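Local structure of proline dehydrogenase (Deinococcus radiodurans, 4H6Q) at residues A[64-69]-A[98-103]; A[77-82]-A[120-125]; A[224-229]-A[253-258]. The protein oxidises L-proline to delta-1-pyrroline-5-carboxylate with the help of FAD and passes the electrons on to a quinone, the first step of proline breakdown to glutamate. One frame throughout, in Å; residues are numbered along the deposited sequence. Where two conformers were deposited one is given.

Contact 1: A[64-69]-A[98-103]; sequences LGEFID and SIKLSS. With TFB (tetrahydrofuran-2-carboxylic acid), chain D.
Ser-102 meets Phe-67 and Ile-68 where two loops join at the C-terminal mouth of the beta8-alpha8 (TIM) barrel, the loop 64-69 that follows strand 58-63 and the residues that leave strand 96-99. The close packing centres on Ser-102. Its OG sits between the backbone N and the carbonyl carbon (chi1 78°), where the amide N of Phe-67 gives it a nearly straight hydrogen bond of 2.9 Å, and it also lies over one face of the Phe-67 ring, offset toward the rim. Glu-139 is a further partner of this hydroxyl. One residue on, Ile-68 N donates to Ser-102 O at 3.2 Å, tilted out of the carbonyl plane. The contact is looser toward the exposed Asp-69, which does not touch segment 98-103: here a water bridges Ile-68 O and Ser-102 O, donating to both.

On the substrate side, Lys-100 and Glu-66 run alongside each other and point the same way, touching through Lys-100 CE and Glu-66 OE2 at 3.7 Å. Their charges are not paired: Glu-66 OE2 makes its salt bridge with Arg-293, while Lys-100 NZ pairs with Asp-137 and donates to OXT of the bound tetrahydrofuroic acid at 2.9 Å. The lysine chain is extended until its last torsion (chi4 58°), which swings NZ to the ligand carboxylate. A methionine in place of Lys-100 would probably leave the ligand's OXT without its lysine donor and Asp-137 without this salt bridge. At the turn after the strand, the carbonyl of Lys-100 is gripped twice, by Ser-103 N and, in the carbonyl plane, by Ser-103 OG at 2.7 Å.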
loop_
_atom_site.group_PDB
_atom_site.type_symbol
_atom_site.label_atom_id
_atom_site.label_comp_id
_atom_site.label_asym_id
_atom_site.label_seq_id
_atom_site.Cartn_x
_atom_site.Cartn_y
_atom_site.Cartn_z
ATOM N N LEU A 64 10.137 -0.206 -5.391
ATOM C CA LEU A 64 10.061 1.254 -5.466
ATOM C C LEU A 64 10.199 1.800 -6.888
ATOM O O LEU A 64 10.964 1.268 -7.698
ATOM C CB LEU A 64 11.147 1.869 -4.571
ATOM C CG LEU A 64 10.810 1.726 -3.068
ATOM C CD1 LEU A 64 12.063 2.051 -2.213
ATOM C CD2 LEU A 64 9.590 2.579 -2.664
ATOM N N GLY A 65 9.440 2.847 -7.192
ATOM C CA GLY A 65 9.505 3.489 -8.498
ATOM C C GLY A 65 8.104 3.963 -8.908
ATOM O O GLY A 65 7.095 3.376 -8.516
ATOM N N GLU A 66 8.017 5.019 -9.692
ATOM C CA GLU A 66 6.716 5.614 -9.993
ATOM C C GLU A 66 6.812 6.598 -11.156
ATOM O O GLU A 66 7.916 7.103 -11.472
ATOM C CB GLU A 66 6.164 6.336 -8.721
ATOM C CG GLU A 66 7.111 7.405 -8.159
ATOM C CD GLU A 66 6.733 7.830 -6.781
ATOM O OE1 GLU A 66 6.509 9.037 -6.571
ATOM O OE2 GLU A 66 6.641 6.958 -5.884
ATOM N N PHE A 67 5.678 6.892 -11.767
ATOM C CA PHE A 67 5.592 7.884 -12.871
ATOM C C PHE A 67 6.639 7.585 -13.930
ATOM O O PHE A 67 7.394 8.453 -14.373
ATOM C CB PHE A 67 5.680 9.338 -12.361
ATOM C CG PHE A 67 4.655 9.650 -11.298
ATOM C CD1 PHE A 67 3.285 9.549 -11.578
ATOM C CD2 PHE A 67 5.036 9.940 -9.986
ATOM C CE1 PHE A 67 2.335 9.750 -10.589
ATOM C CE2 PHE A 67 4.091 10.190 -9.016
ATOM C CZ PHE A 67 2.724 10.089 -9.309
ATOM N N ILE A 68 6.661 6.323 -14.362
ATOM C CA ILE A 68 7.633 5.870 -15.344
ATOM C C ILE A 68 7.171 6.252 -16.759
ATOM O O ILE A 68 6.054 5.906 -17.178
ATOM C CB ILE A 68 7.860 4.356 -15.173
ATOM C CG1 ILE A 68 8.368 4.110 -13.729
ATOM C CG2 ILE A 68 8.828 3.838 -16.235
ATOM C CD1 ILE A 68 8.751 2.687 -13.478
ATOM N N ASP A 69 8.009 6.987 -17.487
ATOM C CA ASP A 69 7.569 7.584 -18.752
ATOM C C ASP A 69 7.555 6.647 -19.929
ATOM O O ASP A 69 6.688 6.752 -20.803
ATOM C CB ASP A 69 8.421 8.796 -19.118
ATOM C CG ASP A 69 8.234 9.929 -18.143
ATOM O OD1 ASP A 69 7.066 10.126 -17.715
ATOM O OD2 ASP A 69 9.234 10.575 -17.749
ATOM N N SER A 98 2.138 -4.482 -3.109
ATOM C CA SER A 98 1.507 -3.221 -3.491
ATOM C C SER A 98 2.196 -2.654 -4.679
ATOM O O SER A 98 3.433 -2.583 -4.701
ATOM C CB SER A 98 1.530 -2.230 -2.311
ATOM O OG SER A 98 0.707 -2.691 -1.216
ATOM N N ILE A 99 1.395 -2.252 -5.661
ATOM C CA ILE A 99 1.915 -1.597 -6.867
ATOM C C ILE A 99 1.275 -0.238 -7.031
ATOM O O ILE A 99 0.106 -0.010 -6.676
ATOM C CB ILE A 99 1.710 -2.448 -8.150
ATOM C CG1 ILE A 99 0.226 -2.646 -8.494
ATOM C CG2 ILE A 99 2.438 -3.813 -7.988
ATOM C CD1 ILE A 99 -0.008 -3.398 -9.823
ATOM N N LYS A 100 2.051 0.684 -7.622
ATOM C CA LYS A 100 1.545 1.972 -8.114
ATOM C C LYS A 100 1.289 1.818 -9.598
ATOM O O LYS A 100 2.196 1.447 -10.361
ATOM C CB LYS A 100 2.619 3.065 -7.895
ATOM C CG LYS A 100 2.630 3.513 -6.426
ATOM C CD LYS A 100 3.786 4.452 -6.153
ATOM C CE LYS A 100 3.711 5.010 -4.730
ATOM N NZ LYS A 100 3.719 3.989 -3.648
ATOM N N LEU A 101 0.063 2.060 -10.055
ATOM C CA LEU A 101 -0.185 1.806 -11.467
ATOM C C LEU A 101 0.617 2.753 -12.410
ATOM O O LEU A 101 0.834 2.447 -13.587
ATOM C CB LEU A 101 -1.681 1.827 -11.787
ATOM C CG LEU A 101 -2.427 0.581 -11.222
ATOM C CD1 LEU A 101 -3.919 0.809 -11.199
ATOM C CD2 LEU A 101 -2.068 -0.696 -11.980
ATOM N N SER A 102 1.054 3.921 -11.899
ATOM C CA SER A 102 1.934 4.775 -12.700
ATOM C C SER A 102 3.316 4.151 -12.936
ATOM O O SER A 102 4.059 4.615 -13.812
ATOM C CB SER A 102 2.131 6.129 -12.020
ATOM O OG SER A 102 3.067 6.016 -10.962
ATOM N N SER A 103 3.681 3.099 -12.200
ATOM C CA SER A 103 4.935 2.394 -12.467
ATOM C C SER A 103 4.806 1.379 -13.572
ATOM O O SER A 103 5.829 0.941 -14.124
ATOM C CB SER A 103 5.499 1.699 -11.242
ATOM O OG SER A 103 4.700 0.595 -10.839
HETATM O OA TFB D . 2.095 4.969 -0.752
HETATM C CA TFB D . 2.825 5.805 0.138
HETATM C C TFB D . 4.066 6.350 -0.537
HETATM O OB TFB D . 4.680 7.307 0.006
HETATM C CB TFB D . 3.211 4.972 1.286
HETATM C CG TFB D . 3.183 3.615 0.754
HETATM C CD TFB D . 2.285 3.596 -0.422
HETATM O OXT TFB D . 4.508 5.870 -1.644
HETATM O O HOH W 1 3.325 5.136 -16.360
#

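Contact 2: A[77-82]-A[120-125]; sequences FADDVI and ARRIIA
Helices 71-90 and 115-129, two neighbouring outer helices of the TIM barrel, run side by side, their segments 77-82 and 120-125 only 3° from parallel with axes 9.5 Å apart. Ile-123 fills the inner part of the interface. Its CD1 reaches Ala-78 CB at 3.9 Å, its CG2 meets Val-81 CG1 at the same distance where the two side chains cross at about a right angle, and its CG1 rests more loosely on CG1 of Ile-82. Ile-99 of strand 96-99 underlies both Val-81 and Ile-123, tying the helix pair to the barrel wall.

Farther out, Arg-122 spans the groove. Its chain bends at chi3 (-58°), the torsion that places NE... and the guanidinium beyond it grips a single oxygen end-on: NH1 lies 3.0 Å and NH2 2.9 Å from Asp-79 OD1. That oxygen is close to the guanidinium plane, but the carboxylate is turned 76° against it, so NH1 arrives nearly along the C-O axis and NH2 from above the carboxylate plane. Ile-82 CD1 comes within 3.4 Å of Arg-122 NH1, and Ala-78 CB touches NH2.

Apolar contacts thus hold the side next to the barrel, and a forked salt bridge closes the outer one; Asn-119, also bound to Arg-122 NH2, would help fix the guanidinium's rotation.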
loop_
_atom_site.group_PDB
_atom_site.type_symbol
_atom_site.label_atom_id
_atom_site.label_comp_id
_atom_site.label_asym_id
_atom_site.label_seq_id
_atom_site.Cartn_x
_atom_site.Cartn_y
_atom_site.Cartn_z
ATOM N N PHE A 77 9.270 -2.932 -15.474
ATOM C CA PHE A 77 8.988 -2.757 -14.045
ATOM C C PHE A 77 7.983 -3.855 -13.643
ATOM O O PHE A 77 8.189 -4.548 -12.636
ATOM C CB PHE A 77 8.409 -1.363 -13.763
ATOM C CG PHE A 77 8.294 -1.065 -12.310
ATOM C CD1 PHE A 77 9.227 -0.246 -11.670
ATOM C CD2 PHE A 77 7.230 -1.605 -11.555
ATOM C CE1 PHE A 77 9.125 0.038 -10.294
ATOM C CE2 PHE A 77 7.132 -1.336 -10.181
ATOM C CZ PHE A 77 8.073 -0.494 -9.561
ATOM N N ALA A 78 6.908 -4.025 -14.426
ATOM C CA ALA A 78 5.955 -5.114 -14.142
ATOM C C ALA A 78 6.628 -6.496 -14.111
ATOM O O ALA A 78 6.309 -7.345 -13.239
ATOM C CB ALA A 78 4.845 -5.078 -15.140
ATOM N N ASP A 79 7.580 -6.715 -15.038
ATOM C CA ASP A 79 8.293 -7.983 -15.043
ATOM C C ASP A 79 9.121 -8.165 -13.766
ATOM O O ASP A 79 9.213 -9.286 -13.232
ATOM C CB ASP A 79 9.182 -8.076 -16.284
ATOM C CG ASP A 79 8.398 -8.188 -17.575
ATOM O OD1 ASP A 79 7.248 -8.662 -17.529
ATOM O OD2 ASP A 79 8.992 -7.882 -18.627
ATOM N N ASP A 80 9.702 -7.089 -13.250
ATOM C CA ASP A 80 10.404 -7.125 -11.990
ATOM C C ASP A 80 9.515 -7.373 -10.788
ATOM O O ASP A 80 9.916 -8.070 -9.848
ATOM C CB ASP A 80 11.221 -5.853 -11.819
ATOM C CG ASP A 80 12.395 -5.763 -12.775
ATOM O OD1 ASP A 80 12.841 -6.801 -13.292
ATOM O OD2 ASP A 80 12.915 -4.636 -12.952
ATOM N N VAL A 81 8.280 -6.897 -10.840
ATOM C CA VAL A 81 7.293 -7.245 -9.800
ATOM C C VAL A 81 6.935 -8.739 -9.866
ATOM O O VAL A 81 6.839 -9.398 -8.816
ATOM C CB VAL A 81 6.022 -6.369 -9.903
ATOM C CG1 VAL A 81 4.976 -6.809 -8.890
ATOM C CG2 VAL A 81 6.371 -4.876 -9.699
ATOM N N ILE A 82 6.805 -9.281 -11.086
ATOM C CA ILE A 82 6.588 -10.726 -11.226
ATOM C C ILE A 82 7.774 -11.505 -10.674
ATOM O O ILE A 82 7.576 -12.535 -10.003
ATOM C CB ILE A 82 6.202 -11.074 -12.661
ATOM C CG1 ILE A 82 4.792 -10.529 -12.906
ATOM C CG2 ILE A 82 6.256 -12.590 -12.942
ATOM C CD1 ILE A 82 4.319 -10.406 -14.381
ATOM N N ALA A 120 -1.111 -4.883 -14.934
ATOM C CA ALA A 120 -1.710 -5.288 -13.651
ATOM C C ALA A 120 -2.367 -6.664 -13.747
ATOM O O ALA A 120 -2.291 -7.465 -12.797
ATOM C CB ALA A 120 -2.728 -4.255 -13.170
ATOM N N ARG A 121 -2.990 -6.972 -14.874
ATOM C CA ARG A 121 -3.553 -8.308 -15.068
ATOM C C ARG A 121 -2.495 -9.391 -14.917
ATOM O O ARG A 121 -2.731 -10.433 -14.279
ATOM C CB ARG A 121 -4.197 -8.424 -16.454
ATOM C CG ARG A 121 -5.557 -7.754 -16.549
ATOM C CD ARG A 121 -6.022 -7.751 -17.988
ATOM N NE ARG A 121 -7.395 -7.272 -18.058
ATOM C CZ ARG A 121 -7.895 -6.573 -19.064
ATOM N NH1 ARG A 121 -7.119 -6.242 -20.077
ATOM N NH2 ARG A 121 -9.159 -6.176 -19.033
ATOM N N ARG A 122 -1.312 -9.190 -15.493
ATOM C CA ARG A 122 -0.236 -10.192 -15.426
ATOM C C ARG A 122 0.270 -10.347 -13.994
ATOM O O ARG A 122 0.535 -11.477 -13.530
ATOM C CB ARG A 122 0.938 -9.796 -16.340
ATOM C CG ARG A 122 0.544 -9.608 -17.790
ATOM C CD ARG A 122 1.772 -9.412 -18.658
ATOM N NE ARG A 122 2.652 -8.299 -18.319
ATOM C CZ ARG A 122 3.924 -8.445 -17.904
ATOM N NH1 ARG A 122 4.461 -9.638 -17.709
ATOM N NH2 ARG A 122 4.663 -7.404 -17.717
ATOM N N ILE A 123 0.436 -9.222 -13.299
ATOM C CA ILE A 123 0.880 -9.249 -11.916
ATOM C C ILE A 123 -0.141 -9.969 -11.012
ATOM O O ILE A 123 0.228 -10.845 -10.196
ATOM C CB ILE A 123 1.154 -7.813 -11.429
ATOM C CG1 ILE A 123 2.375 -7.221 -12.197
ATOM C CG2 ILE A 123 1.316 -7.732 -9.900
ATOM C CD1 ILE A 123 2.504 -5.689 -12.039
ATOM N N ILE A 124 -1.416 -9.602 -11.141
ATOM C CA ILE A 124 -2.428 -10.182 -10.266
ATOM C C ILE A 124 -2.614 -11.670 -10.582
ATOM O O ILE A 124 -2.771 -12.488 -9.661
ATOM C CB ILE A 124 -3.768 -9.432 -10.374
ATOM C CG1 ILE A 124 -3.603 -7.967 -9.970
ATOM C CG2 ILE A 124 -4.860 -10.155 -9.513
ATOM C CD1 ILE A 124 -4.752 -7.091 -10.464
ATOM N N ALA A 125 -2.582 -12.050 -11.863
ATOM C CA ALA A 125 -2.712 -13.468 -12.228
ATOM C C ALA A 125 -1.607 -14.286 -11.553
ATOM O O ALA A 125 -1.865 -15.385 -11.060
ATOM C CB ALA A 125 -2.665 -13.613 -13.752
#

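Contact 3: A[224-229]-A[253-258]; sequences GNYTNV and AFEFQM. With FAD (flavin-adenine dinucleotide), chain C.
Strands 227-230 and 254-259 are neighbours in the parallel sheet of the TIM barrel, joined through helix 234-246 as a beta-alpha-beta unit. Thr-227 O accepts from Glu-255 N, Val-229 N donates to Glu-255 O at 2.7 Å, and Val-229 O takes Gln-257 N, this last donor standing above the carbonyl plane. Segments 227-229 and 254-258 cross at -36°, in keeping with the twist of a barrel wall.

The two faces of the sheet differ sharply. On the helix side, Val-229 and Phe-256 lie side by side, with Val-229 CB 3.8 Å from Phe-256 CD1; Val-240 and Ile-237 of helix 234-246 cover them.

The opposite face, turned to the barrel interior, is polar. Asn-228 and Gln-257 stack their amides, the planes 13° apart, with Asn-228 CG 3.4 Å from Gln-257 NE2. NE2 makes no hydrogen bond to the asparagine and donates to Glu-255 OE1, while Asn-228 ND2 turns to Asn-187. Glu-255 OE1 also carries a salt bridge to Arg-278, so its negative charge is probably well balanced. Gln-257 leads from this network to the cofactor: OE1 accepts from Arg-189, one of the FAD-binding residues, and its CB packs at 3.7 Å on the flavin methyl C7M.

At the strand entrance a water links Asn-225 O and Ala-253 O. Nearby, with CG anti to the backbone N (chi1 -164°), the Tyr-226 ring is carried alongside strand 254-259, where Phe-254 CA sits over one face in a CH-pi contact, 4.0 Å from the centroid. The ring stands almost perpendicular to the carboxylate of Glu-255, and its hydroxyl OH donates to the anti side of Glu-255 OE2 at 2.7 Å.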
loop_
_atom_site.group_PDB
_atom_site.type_symbol
_atom_site.label_atom_id
_atom_site.label_comp_id
_atom_site.label_asym_id
_atom_site.label_seq_id
_atom_site.Cartn_x
_atom_site.Cartn_y
_atom_site.Cartn_z
ATOM N N GLY A 224 -18.953 -4.679 6.561
ATOM C CA GLY A 224 -18.498 -6.065 6.549
ATOM C C GLY A 224 -17.358 -6.322 5.575
ATOM O O GLY A 224 -17.065 -7.491 5.221
ATOM N N ASN A 225 -16.664 -5.260 5.152
ATOM C CA ASN A 225 -15.570 -5.439 4.196
ATOM C C ASN A 225 -14.222 -5.454 4.888
ATOM O O ASN A 225 -14.061 -4.798 5.935
ATOM C CB ASN A 225 -15.608 -4.260 3.211
ATOM C CG ASN A 225 -16.897 -4.193 2.455
ATOM O OD1 ASN A 225 -17.432 -5.220 2.054
ATOM N ND2 ASN A 225 -17.419 -2.977 2.270
ATOM N N TYR A 226 -13.265 -6.199 4.345
ATOM C CA TYR A 226 -11.953 -6.289 4.981
ATOM C C TYR A 226 -11.268 -4.907 4.907
ATOM O O TYR A 226 -11.243 -4.261 3.837
ATOM C CB TYR A 226 -11.104 -7.407 4.331
ATOM C CG TYR A 226 -9.929 -7.763 5.214
ATOM C CD1 TYR A 226 -10.080 -8.788 6.136
ATOM C CD2 TYR A 226 -8.736 -7.027 5.196
ATOM C CE1 TYR A 226 -9.069 -9.113 6.990
ATOM C CE2 TYR A 226 -7.680 -7.341 6.075
ATOM C CZ TYR A 226 -7.861 -8.391 6.973
ATOM O OH TYR A 226 -6.832 -8.752 7.835
ATOM N N THR A 227 -10.782 -4.438 6.054
ATOM C CA THR A 227 -10.292 -3.058 6.156
ATOM C C THR A 227 -8.869 -3.092 6.633
ATOM O O THR A 227 -8.565 -3.769 7.630
ATOM C CB THR A 227 -11.167 -2.289 7.170
ATOM O OG1 THR A 227 -12.539 -2.349 6.746
ATOM C CG2 THR A 227 -10.787 -0.857 7.231
ATOM N N ASN A 228 -7.987 -2.339 5.959
ATOM C CA ASN A 228 -6.604 -2.190 6.424
ATOM C C ASN A 228 -6.469 -0.796 7.024
ATOM O O ASN A 228 -6.639 0.202 6.299
ATOM C CB ASN A 228 -5.582 -2.433 5.288
ATOM C CG ASN A 228 -5.902 -3.670 4.499
ATOM O OD1 ASN A 228 -5.901 -4.784 5.055
ATOM N ND2 ASN A 228 -6.223 -3.510 3.202
ATOM N N VAL A 229 -6.207 -0.744 8.322
ATOM C CA VAL A 229 -6.145 0.534 9.037
ATOM C C VAL A 229 -4.680 0.985 9.020
ATOM O O VAL A 229 -3.886 0.624 9.899
ATOM C CB VAL A 229 -6.688 0.368 10.472
ATOM C CG1 VAL A 229 -6.664 1.701 11.238
ATOM C CG2 VAL A 229 -8.130 -0.168 10.420
ATOM N N ALA A 253 -10.949 -9.823 11.138
ATOM C CA ALA A 253 -11.742 -9.131 10.104
ATOM C C ALA A 253 -11.102 -7.845 9.582
ATOM O O ALA A 253 -11.703 -7.150 8.744
ATOM C CB ALA A 253 -13.128 -8.825 10.667
ATOM N N PHE A 254 -9.911 -7.521 10.075
ATOM C CA PHE A 254 -9.245 -6.261 9.679
ATOM C C PHE A 254 -7.830 -6.374 10.141
ATOM O O PHE A 254 -7.507 -7.276 10.935
ATOM C CB PHE A 254 -9.918 -5.031 10.330
ATOM C CG PHE A 254 -9.680 -4.935 11.777
ATOM C CD1 PHE A 254 -8.659 -4.147 12.282
ATOM C CD2 PHE A 254 -10.424 -5.726 12.680
ATOM C CE1 PHE A 254 -8.396 -4.096 13.673
ATOM C CE2 PHE A 254 -10.159 -5.683 14.040
ATOM C CZ PHE A 254 -9.183 -4.876 14.539
ATOM N N GLU A 255 -6.963 -5.464 9.700
ATOM C CA GLU A 255 -5.578 -5.442 10.193
ATOM C C GLU A 255 -5.119 -4.003 10.260
ATOM O O GLU A 255 -5.625 -3.123 9.517
ATOM C CB GLU A 255 -4.635 -6.258 9.318
ATOM C CG GLU A 255 -4.483 -5.740 7.864
ATOM C CD GLU A 255 -3.941 -6.785 6.950
ATOM O OE1 GLU A 255 -3.057 -6.485 6.091
ATOM O OE2 GLU A 255 -4.416 -7.967 7.032
ATOM N N PHE A 256 -4.165 -3.770 11.155
ATOM C CA PHE A 256 -3.418 -2.503 11.169
ATOM C C PHE A 256 -2.266 -2.641 10.192
ATOM O O PHE A 256 -1.697 -3.728 10.013
ATOM C CB PHE A 256 -2.875 -2.207 12.569
ATOM C CG PHE A 256 -3.950 -1.863 13.555
ATOM C CD1 PHE A 256 -4.637 -0.650 13.470
ATOM C CD2 PHE A 256 -4.360 -2.812 14.495
ATOM C CE1 PHE A 256 -5.643 -0.347 14.379
ATOM C CE2 PHE A 256 -5.342 -2.526 15.393
ATOM C CZ PHE A 256 -6.019 -1.292 15.340
ATOM N N GLN A 257 -1.902 -1.511 9.562
ATOM C CA GLN A 257 -0.731 -1.483 8.681
ATOM C C GLN A 257 0.119 -0.278 8.965
ATOM O O GLN A 257 -0.400 0.789 9.316
ATOM C CB GLN A 257 -1.126 -1.458 7.192
ATOM C CG GLN A 257 -1.860 -2.746 6.749
ATOM C CD GLN A 257 -2.067 -2.806 5.238
ATOM O OE1 GLN A 257 -1.848 -1.815 4.533
ATOM N NE2 GLN A 257 -2.522 -3.952 4.730
ATOM N N MET A 258 1.457 -0.450 8.861
ATOM C CA MET A 258 2.425 0.633 9.139
ATOM C C MET A 258 3.518 0.545 8.082
ATOM O O MET A 258 3.734 -0.532 7.470
ATOM C CB MET A 258 3.100 0.398 10.499
ATOM C CG MET A 258 2.206 0.741 11.672
ATOM S SD MET A 258 1.229 -0.645 12.195
ATOM C CE MET A 258 0.137 0.266 13.318
HETATM P PA FAD C . 0.429 11.400 10.803
HETATM O O1A FAD C . -0.725 12.189 11.429
HETATM O O2A FAD C . 1.140 12.002 9.661
HETATM O O5B FAD C . 1.502 10.983 11.768
HETATM C C5B FAD C . 1.155 10.311 12.968
HETATM C C4B FAD C . 2.355 9.968 13.826
HETATM O O4B FAD C . 2.996 8.862 13.232
HETATM C C3B FAD C . 3.404 11.020 13.866
HETATM O O3B FAD C . 3.163 12.062 14.798
HETATM C C2B FAD C . 4.604 10.207 14.170
HETATM O O2B FAD C . 4.620 9.761 15.509
HETATM C C1B FAD C . 4.384 9.028 13.277
HETATM N N9A FAD C . 4.895 9.209 11.918
HETATM C C8A FAD C . 4.153 9.180 10.739
HETATM N N7A FAD C . 4.923 9.370 9.667
HETATM C C5A FAD C . 6.228 9.495 10.133
HETATM C C6A FAD C . 7.448 9.712 9.518
HETATM N N6A FAD C . 7.562 9.823 8.100
HETATM N N1A FAD C . 8.541 9.803 10.293
HETATM C C2A FAD C . 8.481 9.690 11.635
HETATM N N3A FAD C . 7.326 9.487 12.287
HETATM C C4A FAD C . 6.223 9.379 11.553
HETATM N N1 FAD C . -1.058 7.359 1.240
HETATM C C2 FAD C . -1.419 7.449 -0.069
HETATM O O2 FAD C . -1.761 8.636 -0.509
HETATM N N3 FAD C . -1.454 6.367 -0.906
HETATM C C4 FAD C . -1.107 5.098 -0.457
HETATM O O4 FAD C . -1.130 4.047 -1.301
HETATM C C4X FAD C . -0.704 4.947 0.943
HETATM N N5 FAD C . -0.352 3.720 1.444
HETATM C C5X FAD C . -0.023 3.650 2.779
HETATM C C6 FAD C . 0.332 2.407 3.327
HETATM C C7 FAD C . 0.647 2.304 4.706
HETATM C C7M FAD C . 1.031 0.952 5.304
HETATM C C8 FAD C . 0.598 3.469 5.509
HETATM C C8M FAD C . 0.917 3.403 6.979
HETATM C C9 FAD C . 0.277 4.712 4.944
HETATM C C9A FAD C . -0.049 4.802 3.604
HETATM N N10 FAD C . -0.401 6.059 3.076
HETATM C C10 FAD C . -0.719 6.139 1.743
HETATM C "C1'" FAD C . -0.481 7.255 3.898
HETATM C "C2'" FAD C . 0.688 8.190 3.864
HETATM O "O2'" FAD C . 1.836 7.379 3.644
HETATM C "C3'" FAD C . 0.386 8.934 5.188
HETATM O "O3'" FAD C . -0.278 10.155 5.051
HETATM C "C4'" FAD C . 1.482 9.060 6.171
HETATM O "O4'" FAD C . 1.859 7.760 6.455
HETATM C "C5'" FAD C . 0.945 9.770 7.406
HETATM O "O5'" FAD C . 1.232 8.993 8.527
HETATM P P FAD C . 0.146 8.659 9.642
HETATM O O1P FAD C . -1.255 8.136 9.201
HETATM O O2P FAD C . 0.984 7.878 10.690
HETATM O O3P FAD C . -0.133 10.030 10.448
HETATM O O HOH W 2 -14.296 -6.419 8.140
#

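In the fold
Contacts 1 and 2 adjoin on one side of the barrel, their centres about 12 Å apart: Phe-77 of helix 71-90 packs against Leu-64, Ile-68 and Ser-103, and Ala-120 against Leu-101. Contact 3 lies on the opposite side of the chain's centre from contact 1, about 24 Å between centres, yet both reach the same eight-stranded sheet. It is the buried one, built on strand pairing with polar groups inside the barrel; the other two are partly buried. Contact 2 joins outer helices through aliphatic side chains and a peripheral ion pair, whereas contact 1 joins loops through serine hydrogen bonds. Contacts 1 and 3 touch substrate analogue and flavin respectively; contact 2 touches neither.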